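Long-range contacts in lipoxygenase (Cyanothece sp., PDB 5EK8), which probably catalyses the addition of molecular oxygen to polyunsaturated fatty acids at a non-heme iron centre: residues A[361-366]-A[568-573]; A[390-395]-A[662-667]; A[365-370]-A[560-565]; A[256-261]-A[575-580]. One frame throughout, in Å; residues are numbered along the deposited sequence.

Contact 1: A[361-366]-A[568-573]. With FE2 (Fe (II) ion), chain B.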
loop_
_atom_site.group_PDB
_atom_site.type_symbol
_atom_site.label_atom_id
_atom_site.label_comp_id
_atom_site.label_asym_id
_atom_site.label_seq_id
_atom_site.Cartn_x
_atom_site.Cartn_y
_atom_site.Cartn_z
ATOM N N ALA A 361 0.283 -5.554 5.319
ATOM C CA ALA A 361 -0.881 -5.249 6.140
ATOM C C ALA A 361 -0.973 -3.767 6.491
ATOM O O ALA A 361 -1.978 -3.117 6.197
ATOM C CB ALA A 361 -0.863 -6.079 7.402
ATOM N N LYS A 362 0.073 -3.242 7.125
ATOM C CA LYS A 362 0.036 -1.885 7.673
ATOM C C LYS A 362 0.070 -0.797 6.609
ATOM O O LYS A 362 -0.532 0.262 6.779
ATOM C CB LYS A 362 1.191 -1.669 8.652
ATOM C CG LYS A 362 1.127 -0.325 9.373
ATOM C CD LYS A 362 2.285 -0.133 10.347
ATOM C CE LYS A 362 2.293 -1.201 11.427
ATOM N NZ LYS A 362 3.316 -0.933 12.469
ATOM N N ALA A 363 0.774 -1.046 5.513
ATOM C CA ALA A 363 0.896 -0.028 4.478
ATOM C C ALA A 363 -0.160 -0.194 3.390
ATOM O O ALA A 363 -0.975 0.699 3.175
ATOM C CB ALA A 363 2.283 -0.048 3.876
ATOM N N HIS A 364 -0.151 -1.334 2.710
ATOM C CA HIS A 364 -1.022 -1.527 1.556
ATOM C C HIS A 364 -2.494 -1.599 1.932
ATOM O O HIS A 364 -3.296 -0.729 1.564
ATOM C CB HIS A 364 -0.631 -2.800 0.810
ATOM C CG HIS A 364 0.659 -2.690 0.063
ATOM N ND1 HIS A 364 0.721 -2.393 -1.284
ATOM C CD2 HIS A 364 1.941 -2.830 0.472
ATOM C CE1 HIS A 364 1.981 -2.362 -1.671
ATOM N NE2 HIS A 364 2.743 -2.625 -0.622
ATOM N N VAL A 365 -2.840 -2.651 2.664
ATOM C CA VAL A 365 -4.220 -2.903 3.025
ATOM C C VAL A 365 -4.827 -1.742 3.806
ATOM O O VAL A 365 -5.925 -1.289 3.488
ATOM C CB VAL A 365 -4.347 -4.190 3.847
ATOM C CG1 VAL A 365 -5.811 -4.444 4.196
ATOM C CG2 VAL A 365 -3.756 -5.359 3.078
ATOM N N GLN A 366 -4.117 -1.250 4.814
ATOM C CA GLN A 366 -4.680 -0.203 5.655
ATOM C C GLN A 366 -4.952 1.074 4.861
ATOM O O GLN A 366 -5.892 1.808 5.161
ATOM C CB GLN A 366 -3.763 0.109 6.841
ATOM C CG GLN A 366 -4.419 1.045 7.851
ATOM C CD GLN A 366 -3.460 1.617 8.878
ATOM O OE1 GLN A 366 -3.835 2.490 9.668
ATOM N NE2 GLN A 366 -2.220 1.129 8.879
ATOM N N LEU A 568 6.459 8.301 3.775
ATOM C CA LEU A 568 7.644 7.837 4.496
ATOM C C LEU A 568 7.593 6.377 4.953
ATOM O O LEU A 568 8.555 5.648 4.755
ATOM C CB LEU A 568 7.914 8.718 5.714
ATOM C CG LEU A 568 9.090 8.208 6.555
ATOM C CD1 LEU A 568 10.377 8.205 5.731
ATOM C CD2 LEU A 568 9.264 9.013 7.835
ATOM N N TRP A 569 6.498 5.953 5.573
ATOM C CA TRP A 569 6.428 4.600 6.117
ATOM C C TRP A 569 6.614 3.540 5.043
ATOM O O TRP A 569 7.498 2.686 5.149
ATOM C CB TRP A 569 5.099 4.362 6.841
ATOM C CG TRP A 569 4.972 2.949 7.320
ATOM C CD1 TRP A 569 4.182 1.968 6.790
ATOM C CD2 TRP A 569 5.686 2.345 8.404
ATOM N NE1 TRP A 569 4.352 0.793 7.488
ATOM C CE2 TRP A 569 5.267 1.002 8.486
ATOM C CE3 TRP A 569 6.633 2.812 9.319
ATOM C CZ2 TRP A 569 5.762 0.124 9.449
ATOM C CZ3 TRP A 569 7.120 1.937 10.279
ATOM C CH2 TRP A 569 6.686 0.610 10.333
ATOM N N HIS A 570 5.777 3.593 4.017
ATOM C CA HIS A 570 5.866 2.623 2.942
ATOM C C HIS A 570 7.212 2.710 2.240
ATOM O O HIS A 570 7.763 1.695 1.843
ATOM C CB HIS A 570 4.738 2.815 1.932
ATOM C CG HIS A 570 4.882 1.957 0.715
ATOM N ND1 HIS A 570 5.465 2.408 -0.446
ATOM C CD2 HIS A 570 4.548 0.664 0.496
ATOM C CE1 HIS A 570 5.472 1.433 -1.339
ATOM N NE2 HIS A 570 4.921 0.367 -0.793
ATOM N N THR A 571 7.731 3.926 2.088
ATOM C CA THR A 571 9.063 4.127 1.526
ATOM C C THR A 571 10.077 3.312 2.305
ATOM O O THR A 571 10.851 2.540 1.741
ATOM C CB THR A 571 9.492 5.611 1.561
ATOM O OG1 THR A 571 8.754 6.351 0.587
ATOM C CG2 THR A 571 10.973 5.742 1.264
ATOM N N TRP A 572 10.039 3.485 3.619
ATOM C CA TRP A 572 11.006 2.876 4.510
ATOM C C TRP A 572 10.925 1.366 4.462
ATOM O O TRP A 572 11.945 0.693 4.329
ATOM C CB TRP A 572 10.790 3.353 5.940
ATOM C CG TRP A 572 11.920 3.000 6.850
ATOM C CD1 TRP A 572 12.259 1.755 7.309
ATOM C CD2 TRP A 572 12.856 3.910 7.428
ATOM N NE1 TRP A 572 13.354 1.837 8.137
ATOM C CE2 TRP A 572 13.740 3.150 8.225
ATOM C CE3 TRP A 572 13.035 5.296 7.351
ATOM C CZ2 TRP A 572 14.783 3.727 8.936
ATOM C CZ3 TRP A 572 14.073 5.871 8.058
ATOM C CH2 TRP A 572 14.939 5.085 8.839
ATOM N N VAL A 573 9.712 0.833 4.555
ATOM C CA VAL A 573 9.553 -0.614 4.609
ATOM C C VAL A 573 9.868 -1.259 3.258
ATOM O O VAL A 573 10.542 -2.288 3.186
ATOM C CB VAL A 573 8.135 -1.007 5.054
ATOM C CG1 VAL A 573 7.997 -2.517 5.099
ATOM C CG2 VAL A 573 7.835 -0.413 6.414
HETATM FE FE FE2 B . 5.076 -2.078 -1.259
#
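His364 and His570 meet at the iron(II) ion: His364 NE2 and His570 NE2 each bind it at 2.5 Å. His359 and the terminal OXT of Ile668 also bind the metal, in the manner of the lipoxygenase iron site. Because both rings converge on one ion, they form an offset edge-to-face pair, the edge of His570 toward the face of His364 with planes 80° apart; the other ring nitrogen, His364 ND1, is hydrogen-bonded to Asn398 OD1.

The remaining packing is largely by carbon atoms. Ala363 CB reaches the edge of the indole at Trp569 CD1 (4.0 Å), and the Lys362 chain crosses Trp569 at about a right angle, Lys362 CD lying 3.6 Å from Trp569 CZ2. The lysine's NZ forms a salt bridge with Glu358.

Helix 337-377 widens into a pi turn at 361-365, where Gln366 N bonds Ala361 O. Segments 361-366 and 568-573 pass each other at 125° between their N-to-C directions; helix 421-432 packs on Ala361 and Val365, and helix 451-473 on Leu568 and Trp572.

Contact 2: A[390-395]-A[662-667]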
loop_
_atom_site.group_PDB
_atom_site.type_symbol
_atom_site.label_atom_id
_atom_site.label_comp_id
_atom_site.label_asym_id
_atom_site.label_seq_id
_atom_site.Cartn_x
_atom_site.Cartn_y
_atom_site.Cartn_z
ATOM N N HIS A 390 -1.381 10.971 -2.799
ATOM C CA HIS A 390 -0.760 9.975 -1.937
ATOM C C HIS A 390 -1.535 8.660 -1.942
ATOM O O HIS A 390 -0.989 7.608 -1.616
ATOM C CB HIS A 390 -0.646 10.511 -0.510
ATOM C CG HIS A 390 0.007 11.852 -0.425
ATOM N ND1 HIS A 390 1.341 12.053 -0.719
ATOM C CD2 HIS A 390 -0.486 13.068 -0.086
ATOM C CE1 HIS A 390 1.637 13.328 -0.562
ATOM N NE2 HIS A 390 0.546 13.967 -0.177
ATOM N N LEU A 391 -2.808 8.723 -2.315
ATOM C CA LEU A 391 -3.665 7.541 -2.303
ATOM C C LEU A 391 -3.879 6.968 -3.696
ATOM O O LEU A 391 -4.460 5.895 -3.847
ATOM C CB LEU A 391 -5.015 7.871 -1.663
ATOM C CG LEU A 391 -5.001 8.026 -0.141
ATOM C CD1 LEU A 391 -6.293 8.649 0.353
ATOM C CD2 LEU A 391 -4.773 6.682 0.529
ATOM N N LYS A 392 -3.397 7.673 -4.713
ATOM C CA LYS A 392 -3.573 7.203 -6.079
ATOM C C LYS A 392 -2.748 5.945 -6.348
ATOM O O LYS A 392 -1.747 5.693 -5.677
ATOM C CB LYS A 392 -3.218 8.302 -7.087
ATOM C CG LYS A 392 -1.832 8.910 -6.947
ATOM C CD LYS A 392 -1.195 9.101 -8.327
ATOM C CE LYS A 392 -0.216 10.275 -8.378
ATOM N NZ LYS A 392 0.965 10.139 -7.482
ATOM N N SER A 393 -3.224 5.141 -7.296
ATOM C CA SER A 393 -2.505 3.985 -7.840
ATOM C C SER A 393 -2.363 2.777 -6.903
ATOM O O SER A 393 -1.938 1.712 -7.348
ATOM C CB SER A 393 -1.111 4.415 -8.320
ATOM O OG SER A 393 -1.203 5.333 -9.397
ATOM N N ILE A 394 -2.727 2.918 -5.629
ATOM C CA ILE A 394 -2.506 1.832 -4.668
ATOM C C ILE A 394 -3.420 0.632 -4.938
ATOM O O ILE A 394 -3.043 -0.523 -4.684
ATOM C CB ILE A 394 -2.687 2.317 -3.208
ATOM C CG1 ILE A 394 -2.097 1.300 -2.232
ATOM C CG2 ILE A 394 -4.145 2.593 -2.882
ATOM C CD1 ILE A 394 -2.212 1.730 -0.777
ATOM N N ILE A 395 -4.600 0.899 -5.490
ATOM C CA ILE A 395 -5.532 -0.166 -5.837
ATOM C C ILE A 395 -4.897 -1.113 -6.853
ATOM O O ILE A 395 -5.079 -2.335 -6.785
ATOM C CB ILE A 395 -6.855 0.400 -6.398
ATOM C CG1 ILE A 395 -6.583 1.409 -7.520
ATOM C CG2 ILE A 395 -7.674 1.051 -5.284
ATOM C CD1 ILE A 395 -7.819 1.811 -8.287
ATOM N N ILE A 662 12.176 9.881 -0.725
ATOM C CA ILE A 662 10.873 9.686 -0.103
ATOM C C ILE A 662 9.776 9.608 -1.159
ATOM O O ILE A 662 9.533 10.574 -1.884
ATOM C CB ILE A 662 10.548 10.817 0.886
ATOM C CG1 ILE A 662 11.593 10.859 2.002
ATOM C CG2 ILE A 662 9.156 10.628 1.465
ATOM C CD1 ILE A 662 11.427 12.011 2.964
ATOM N N ARG A 663 9.109 8.460 -1.232
ATOM C CA ARG A 663 8.075 8.239 -2.238
ATOM C C ARG A 663 6.806 9.026 -1.934
ATOM O O ARG A 663 6.497 9.297 -0.778
ATOM C CB ARG A 663 7.746 6.749 -2.350
ATOM C CG ARG A 663 8.896 5.875 -2.834
ATOM C CD ARG A 663 8.467 4.421 -2.871
ATOM N NE ARG A 663 9.458 3.538 -3.478
ATOM C CZ ARG A 663 9.451 3.165 -4.754
ATOM N NH1 ARG A 663 8.513 3.615 -5.580
ATOM N NH2 ARG A 663 10.397 2.348 -5.204
ATOM N N THR A 664 6.080 9.391 -2.985
ATOM C CA THR A 664 4.846 10.161 -2.862
ATOM C C THR A 664 3.671 9.256 -2.503
ATOM O O THR A 664 2.756 9.646 -1.771
ATOM C CB THR A 664 4.522 10.915 -4.180
ATOM O OG1 THR A 664 5.558 11.858 -4.472
ATOM C CG2 THR A 664 3.198 11.649 -4.080
ATOM N N LEU A 665 3.716 8.031 -3.009
ATOM C CA LEU A 665 2.563 7.146 -2.949
ATOM C C LEU A 665 2.968 5.684 -2.833
ATOM O O LEU A 665 4.152 5.350 -2.745
ATOM C CB LEU A 665 1.687 7.342 -4.191
ATOM C CG LEU A 665 2.137 6.684 -5.505
ATOM C CD1 LEU A 665 1.117 6.930 -6.605
ATOM C CD2 LEU A 665 3.515 7.151 -5.958
ATOM N N ILE A 666 1.963 4.818 -2.824
ATOM C CA ILE A 666 2.176 3.380 -2.848
ATOM C C ILE A 666 1.733 2.830 -4.196
ATOM O O ILE A 666 0.538 2.716 -4.456
ATOM C CB ILE A 666 1.399 2.665 -1.717
ATOM C CG1 ILE A 666 1.758 3.274 -0.356
ATOM C CG2 ILE A 666 1.660 1.164 -1.758
ATOM C CD1 ILE A 666 1.047 2.649 0.817
ATOM N N ASN A 667 2.694 2.511 -5.059
ATOM C CA ASN A 667 2.390 1.891 -6.345
ATOM C C ASN A 667 3.340 0.749 -6.642
ATOM O O ASN A 667 3.401 0.263 -7.766
ATOM C CB ASN A 667 2.435 2.915 -7.483
ATOM C CG ASN A 667 3.732 3.701 -7.520
ATOM O OD1 ASN A 667 4.674 3.416 -6.775
ATOM N ND2 ASN A 667 3.785 4.701 -8.395
HETATM O O HOH W 1 1.780 5.624 -10.415
#
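The imidazole of His390 donates from ND1 to the carbonyl of Thr664, with His390 ND1 3.0 Å from Thr664 O. The N-H points nearly straight at the oxygen (162°), which lies in the ring plane and receives the bond on a lone pair. An alanine in place of His390 would probably leave Thr664 O without this imidazole donor and open a gap beside Leu641 and Thr567, which the side chain of His390 now touches.

Close packing continues at Leu665 and at the pair Ile394 and Ile666. In Leu665, chi1 of 78° sets CG between backbone N and carbonyl carbon. The leucine crosses the Lys392 chain at about a right angle; its CD1 is 3.6 Å from Lys392 CG and 3.8 Å from Ser393 CB. Ile394 and Ile666 lie side by side and point the same way, Ile394 CD1 coming within 3.7 Å of Ile666 CD1.

The other side is looser: one water bridges Ser393 OG, at 3.2 Å, and Asn667 ND2, from which it accepts at 3.0 Å, while Lys392, partly exposed, turns its NZ to Pro389 O.

The C-terminal tail thus runs over the break between helices 383-391 and 394-404. His390 rests on helix 549-574, Ile394 on helix 337-377, and Ile666 touches His364 and His570, joining this packing to the iron site.

Contact 3: A[365-370]-A[560-565]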
loop_
_atom_site.group_PDB
_atom_site.type_symbol
_atom_site.label_atom_id
_atom_site.label_comp_id
_atom_site.label_asym_id
_atom_site.label_seq_id
_atom_site.Cartn_x
_atom_site.Cartn_y
_atom_site.Cartn_z
ATOM N N VAL A 365 -2.840 -2.651 2.664
ATOM C CA VAL A 365 -4.220 -2.903 3.025
ATOM C C VAL A 365 -4.827 -1.742 3.806
ATOM O O VAL A 365 -5.925 -1.289 3.488
ATOM C CB VAL A 365 -4.347 -4.190 3.847
ATOM C CG1 VAL A 365 -5.811 -4.444 4.196
ATOM C CG2 VAL A 365 -3.756 -5.359 3.078
ATOM N N GLN A 366 -4.117 -1.250 4.814
ATOM C CA GLN A 366 -4.680 -0.203 5.655
ATOM C C GLN A 366 -4.952 1.074 4.861
ATOM O O GLN A 366 -5.892 1.808 5.161
ATOM C CB GLN A 366 -3.763 0.109 6.841
ATOM C CG GLN A 366 -4.419 1.045 7.851
ATOM C CD GLN A 366 -3.460 1.617 8.878
ATOM O OE1 GLN A 366 -3.835 2.490 9.668
ATOM N NE2 GLN A 366 -2.220 1.129 8.879
ATOM N N MET A 367 -4.147 1.334 3.836
ATOM C CA MET A 367 -4.292 2.574 3.080
ATOM C C MET A 367 -5.263 2.445 1.905
ATOM O O MET A 367 -5.801 3.452 1.431
ATOM C CB MET A 367 -2.931 3.059 2.582
ATOM C CG MET A 367 -1.999 3.574 3.679
ATOM S SD MET A 367 -2.646 4.990 4.594
ATOM C CE MET A 367 -3.176 4.217 6.121
ATOM N N GLU A 368 -5.502 1.221 1.436
ATOM C CA GLU A 368 -6.445 1.044 0.331
ATOM C C GLU A 368 -7.847 1.546 0.691
ATOM O O GLU A 368 -8.538 2.116 -0.151
ATOM C CB GLU A 368 -6.523 -0.421 -0.120
ATOM C CG GLU A 368 -7.625 -0.659 -1.157
ATOM C CD GLU A 368 -7.339 -1.793 -2.118
ATOM O OE1 GLU A 368 -8.113 -1.953 -3.087
ATOM O OE2 GLU A 368 -6.348 -2.521 -1.917
ATOM N N GLN A 369 -8.257 1.353 1.944
ATOM C CA GLN A 369 -9.594 1.760 2.379
ATOM C C GLN A 369 -9.739 3.278 2.304
ATOM O O GLN A 369 -10.769 3.806 1.848
ATOM C CB GLN A 369 -9.886 1.253 3.799
ATOM C CG GLN A 369 -9.022 1.827 4.908
ATOM C CD GLN A 369 -9.208 1.105 6.239
ATOM O OE1 GLN A 369 -10.302 0.630 6.561
ATOM N NE2 GLN A 369 -8.130 1.018 7.019
ATOM N N TYR A 370 -8.685 3.974 2.719
ATOM C CA TYR A 370 -8.652 5.421 2.639
ATOM C C TYR A 370 -8.646 5.868 1.193
ATOM O O TYR A 370 -9.265 6.871 0.853
ATOM C CB TYR A 370 -7.437 5.975 3.363
ATOM C CG TYR A 370 -7.498 5.794 4.851
ATOM C CD1 TYR A 370 -8.346 6.579 5.633
ATOM C CD2 TYR A 370 -6.709 4.845 5.482
ATOM C CE1 TYR A 370 -8.406 6.418 7.006
ATOM C CE2 TYR A 370 -6.762 4.674 6.848
ATOM C CZ TYR A 370 -7.611 5.462 7.605
ATOM O OH TYR A 370 -7.642 5.281 8.965
ATOM N N ARG A 560 -2.837 13.520 8.397
ATOM C CA ARG A 560 -1.478 13.227 8.855
ATOM C C ARG A 560 -1.167 11.735 8.778
ATOM O O ARG A 560 -0.111 11.329 8.291
ATOM C CB ARG A 560 -1.271 13.708 10.293
ATOM C CG ARG A 560 -0.948 15.181 10.438
ATOM C CD ARG A 560 -0.519 15.493 11.866
ATOM N NE ARG A 560 -1.585 15.273 12.843
ATOM C CZ ARG A 560 -2.425 16.215 13.265
ATOM N NH1 ARG A 560 -2.333 17.451 12.793
ATOM N NH2 ARG A 560 -3.359 15.924 14.160
ATOM N N HIS A 561 -2.096 10.926 9.273
ATOM C CA HIS A 561 -1.953 9.474 9.277
ATOM C C HIS A 561 -1.758 8.916 7.861
ATOM O O HIS A 561 -0.760 8.234 7.563
ATOM C CB HIS A 561 -3.186 8.847 9.935
ATOM C CG HIS A 561 -3.037 7.394 10.252
ATOM N ND1 HIS A 561 -2.234 6.932 11.274
ATOM C CD2 HIS A 561 -3.591 6.296 9.688
ATOM C CE1 HIS A 561 -2.298 5.614 11.322
ATOM N NE2 HIS A 561 -3.120 5.202 10.371
ATOM N N ILE A 562 -2.721 9.230 6.996
ATOM C CA ILE A 562 -2.702 8.812 5.600
ATOM C C ILE A 562 -1.398 9.198 4.914
ATOM O O ILE A 562 -0.696 8.341 4.366
ATOM C CB ILE A 562 -3.880 9.427 4.817
ATOM C CG1 ILE A 562 -5.211 8.886 5.342
ATOM C CG2 ILE A 562 -3.736 9.151 3.322
ATOM C CD1 ILE A 562 -6.425 9.632 4.811
ATOM N N ILE A 563 -1.071 10.487 4.965
ATOM C CA ILE A 563 0.132 10.985 4.311
ATOM C C ILE A 563 1.370 10.295 4.860
ATOM O O ILE A 563 2.258 9.910 4.100
ATOM C CB ILE A 563 0.280 12.509 4.472
ATOM C CG1 ILE A 563 -0.841 13.232 3.726
ATOM C CG2 ILE A 563 1.626 12.970 3.939
ATOM C CD1 ILE A 563 -0.818 14.731 3.894
ATOM N N PHE A 564 1.418 10.112 6.176
ATOM C CA PHE A 564 2.579 9.485 6.798
ATOM C C PHE A 564 2.800 8.082 6.276
ATOM O O PHE A 564 3.921 7.716 5.922
ATOM C CB PHE A 564 2.448 9.434 8.318
ATOM C CG PHE A 564 3.648 8.837 9.004
ATOM C CD1 PHE A 564 3.699 7.481 9.307
ATOM C CD2 PHE A 564 4.734 9.632 9.337
ATOM C CE1 PHE A 564 4.806 6.935 9.936
ATOM C CE2 PHE A 564 5.843 9.093 9.970
ATOM C CZ PHE A 564 5.880 7.741 10.267
ATOM N N HIS A 565 1.737 7.289 6.225
ATOM C CA HIS A 565 1.922 5.898 5.838
ATOM C C HIS A 565 2.044 5.686 4.332
ATOM O O HIS A 565 2.657 4.715 3.895
ATOM C CB HIS A 565 0.796 5.049 6.413
ATOM C CG HIS A 565 0.903 4.874 7.894
ATOM N ND1 HIS A 565 0.398 5.795 8.789
ATOM C CD2 HIS A 565 1.507 3.919 8.639
ATOM C CE1 HIS A 565 0.663 5.399 10.020
ATOM N NE2 HIS A 565 1.335 4.264 9.957
#
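His561 donates through NE2 to the side-chain oxygen of Gln366, across 2.9 Å from His561 NE2 to Gln366 OE1. The bond is almost straight (175°); OE1 lies in the imidazole plane, whereas the donor is tilted 35° from the plane of the amide carbonyl, and the amide and ring planes are 54° apart. Beside it Met367, bent at its second and third torsions, brings SD to 3.9 Å from His565 CB, and its methyl CE reaches His561 CD2 at 4.1 Å. One helical turn further on, Tyr370 offers a ring face to Ile562: CG1 of the isoleucine stands 4.1 Å from the ring centroid of Tyr370 in a CH-pi contact, and Ile562 CD1 packs 3.7 Å from Tyr370 CD1.

These side chains close the buried interface between helices 337-377 and 549-574, the two long core helices that also carry iron ligands in this lipoxygenase; their local axes pass 10.5 Å apart.

Behind the first shell, the amide of Gln366 is held at its other end by Lys362 O, which accepts from NE2. His565 ND1 donates to His561 O, an oxygen that also takes the backbone N-H of His565, and the same ND1 sits over the centre of the His561 ring. Trp440 meets both histidine rings edge-to-face, and Leu387 and Leu391 of helix 383-391 pack against Ile562.

Contact 4: A[256-261]-A[575-580]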
loop_
_atom_site.group_PDB
_atom_site.type_symbol
_atom_site.label_atom_id
_atom_site.label_comp_id
_atom_site.label_asym_id
_atom_site.label_seq_id
_atom_site.Cartn_x
_atom_site.Cartn_y
_atom_site.Cartn_z
ATOM N N ASN A 256 16.317 -0.031 12.998
ATOM C CA ASN A 256 16.060 0.825 11.848
ATOM C C ASN A 256 15.864 0.086 10.534
ATOM O O ASN A 256 15.675 0.713 9.492
ATOM C CB ASN A 256 17.202 1.823 11.702
ATOM C CG ASN A 256 17.505 2.544 13.000
ATOM O OD1 ASN A 256 16.627 3.177 13.588
ATOM N ND2 ASN A 256 18.745 2.432 13.466
ATOM N N GLY A 257 15.883 -1.243 10.592
ATOM C CA GLY A 257 15.760 -2.067 9.402
ATOM C C GLY A 257 14.386 -2.048 8.757
ATOM O O GLY A 257 13.523 -1.253 9.135
ATOM N N MET A 258 14.199 -2.931 7.774
ATOM C CA MET A 258 12.941 -3.066 7.036
ATOM C C MET A 258 11.768 -3.212 7.988
ATOM O O MET A 258 10.720 -2.592 7.809
ATOM C CB MET A 258 12.997 -4.269 6.093
ATOM C CG MET A 258 11.818 -4.377 5.149
ATOM S SD MET A 258 11.396 -6.084 4.754
ATOM C CE MET A 258 10.909 -6.690 6.370
ATOM N N ASN A 259 11.964 -4.056 8.996
ATOM C CA ASN A 259 11.050 -4.170 10.121
ATOM C C ASN A 259 11.651 -3.438 11.307
ATOM O O ASN A 259 12.425 -4.016 12.068
ATOM C CB ASN A 259 10.792 -5.639 10.471
ATOM C CG ASN A 259 9.622 -5.829 11.432
ATOM O OD1 ASN A 259 9.185 -4.894 12.104
ATOM N ND2 ASN A 259 9.110 -7.052 11.496
ATOM N N PRO A 260 11.310 -2.153 11.462
ATOM C CA PRO A 260 11.853 -1.404 12.591
ATOM C C PRO A 260 11.066 -1.749 13.841
ATOM O O PRO A 260 9.940 -1.279 14.011
ATOM C CB PRO A 260 11.661 0.062 12.181
ATOM C CG PRO A 260 10.826 0.035 10.905
ATOM C CD PRO A 260 10.319 -1.363 10.721
ATOM N N CYS A 261 11.660 -2.569 14.699
ATOM C CA CYS A 261 10.958 -3.151 15.836
ATOM C C CYS A 261 10.555 -2.128 16.893
ATOM O O CYS A 261 11.379 -1.354 17.371
ATOM C CB CYS A 261 11.825 -4.240 16.473
ATOM S SG CYS A 261 12.175 -5.650 15.376
ATOM N N ASP A 575 11.589 0.083 0.437
ATOM C CA ASP A 575 12.918 0.300 -0.123
ATOM C C ASP A 575 14.014 -0.315 0.742
ATOM O O ASP A 575 15.196 -0.233 0.404
ATOM C CB ASP A 575 13.185 1.795 -0.317
ATOM C CG ASP A 575 12.226 2.444 -1.315
ATOM O OD1 ASP A 575 11.451 1.715 -1.976
ATOM O OD2 ASP A 575 12.257 3.691 -1.439
ATOM N N SER A 576 13.623 -0.938 1.850
ATOM C CA SER A 576 14.583 -1.609 2.719
ATOM C C SER A 576 14.578 -3.110 2.478
ATOM O O SER A 576 15.293 -3.861 3.148
ATOM C CB SER A 576 14.281 -1.325 4.190
ATOM O OG SER A 576 14.388 0.057 4.484
ATOM N N GLN A 577 13.769 -3.544 1.518
ATOM C CA GLN A 577 13.615 -4.968 1.245
ATOM C C GLN A 577 14.914 -5.598 0.735
ATOM O O GLN A 577 15.280 -6.698 1.147
ATOM C CB GLN A 577 12.476 -5.200 0.247
ATOM C CG GLN A 577 11.088 -5.111 0.860
ATOM C CD GLN A 577 9.979 -5.241 -0.169
ATOM O OE1 GLN A 577 9.890 -4.444 -1.104
ATOM N NE2 GLN A 577 9.127 -6.244 -0.000
ATOM N N SER A 578 15.621 -4.902 -0.148
ATOM C CA SER A 578 16.904 -5.410 -0.625
ATOM C C SER A 578 17.946 -5.417 0.478
ATOM O O SER A 578 18.708 -6.374 0.615
ATOM C CB SER A 578 17.415 -4.586 -1.803
ATOM O OG SER A 578 17.280 -5.316 -3.005
ATOM N N ASP A 579 17.964 -4.346 1.266
ATOM C CA ASP A 579 18.962 -4.179 2.315
ATOM C C ASP A 579 18.867 -5.258 3.381
ATOM O O ASP A 579 19.860 -5.605 4.015
ATOM C CB ASP A 579 18.825 -2.804 2.972
ATOM C CG ASP A 579 19.012 -1.670 1.991
ATOM O OD1 ASP A 579 19.442 -1.936 0.850
ATOM O OD2 ASP A 579 18.737 -0.511 2.362
ATOM N N GLU A 580 17.668 -5.791 3.577
ATOM C CA GLU A 580 17.467 -6.789 4.614
ATOM C C GLU A 580 17.465 -8.202 4.050
ATOM O O GLU A 580 17.960 -9.126 4.686
ATOM C CB GLU A 580 16.159 -6.530 5.367
ATOM C CG GLU A 580 16.315 -6.581 6.874
ATOM C CD GLU A 580 17.132 -5.417 7.416
ATOM O OE1 GLU A 580 16.869 -4.262 7.010
ATOM O OE2 GLU A 580 18.039 -5.658 8.245
#
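Met258 lies across the start of helix 577-581, its side chain flanked by Ser576, Gln577 and Glu580. Its chi1 of -172° puts CG anti to the backbone N and near Ser576 CB; the chain then bends at its second and third torsions. At its base, Met258 CB is 3.7 Å from Ser576 CB and 4.0 Å from Glu580 CB; further out, Met258 SD lies 4.0 Å from Gln577 CG, the two side chains crossing at a slant.

Glu580, bent at chi2, directs its carboxylate back to the loop backbone. The N-H of Met258 points to OE1, with Met258 N 3.1 Å from Glu580 OE1 and an angle of 163° at the hydrogen, and it approaches from above the carboxylate plane, 53° out of it. Gly257 CA also touches this oxygen at 3.4 Å. The polar ends of the neighbours turn elsewhere: Ser576 OG to Trp572 O, and Gln577 NE2 to Glu355 OE1, which holds the glutamine next to His359, an iron ligand.

An alanine in place of Glu580 would probably leave Met258 N without this acceptor and remove one carboxylate partner of Arg253. Glu580 OE1 is shared between that backbone N-H and the guanidinium of Arg253, so a buried carboxylate is met by both a charge and a dipole, which is likely to favour its ionised form and ties the loop after helix 247-256 to the short helix 577-581.

How the contacts relate
From the N terminus, contact 4 opens first, at 256-261, and closes the longest loop on reaching 575-580. Contacts 1 and 3 lie within that loop. Both run from helix 337-377 to helix 549-574 and share Val365 and Gln366, with contact 3 as the inner pair and contact 1 as the outer. Contact 2 starts inside all three loops, at 390-395, but ends beyond them at 662-667, so it crosses each and brings the C-terminal tail back to the helical core. Further links join the set: Thr571 OG1 with Arg663 N, Arg663 NE with Asp575 OD1, and Trp572 NE1 with Asn256 O. Contacts 3 and 4 do not touch.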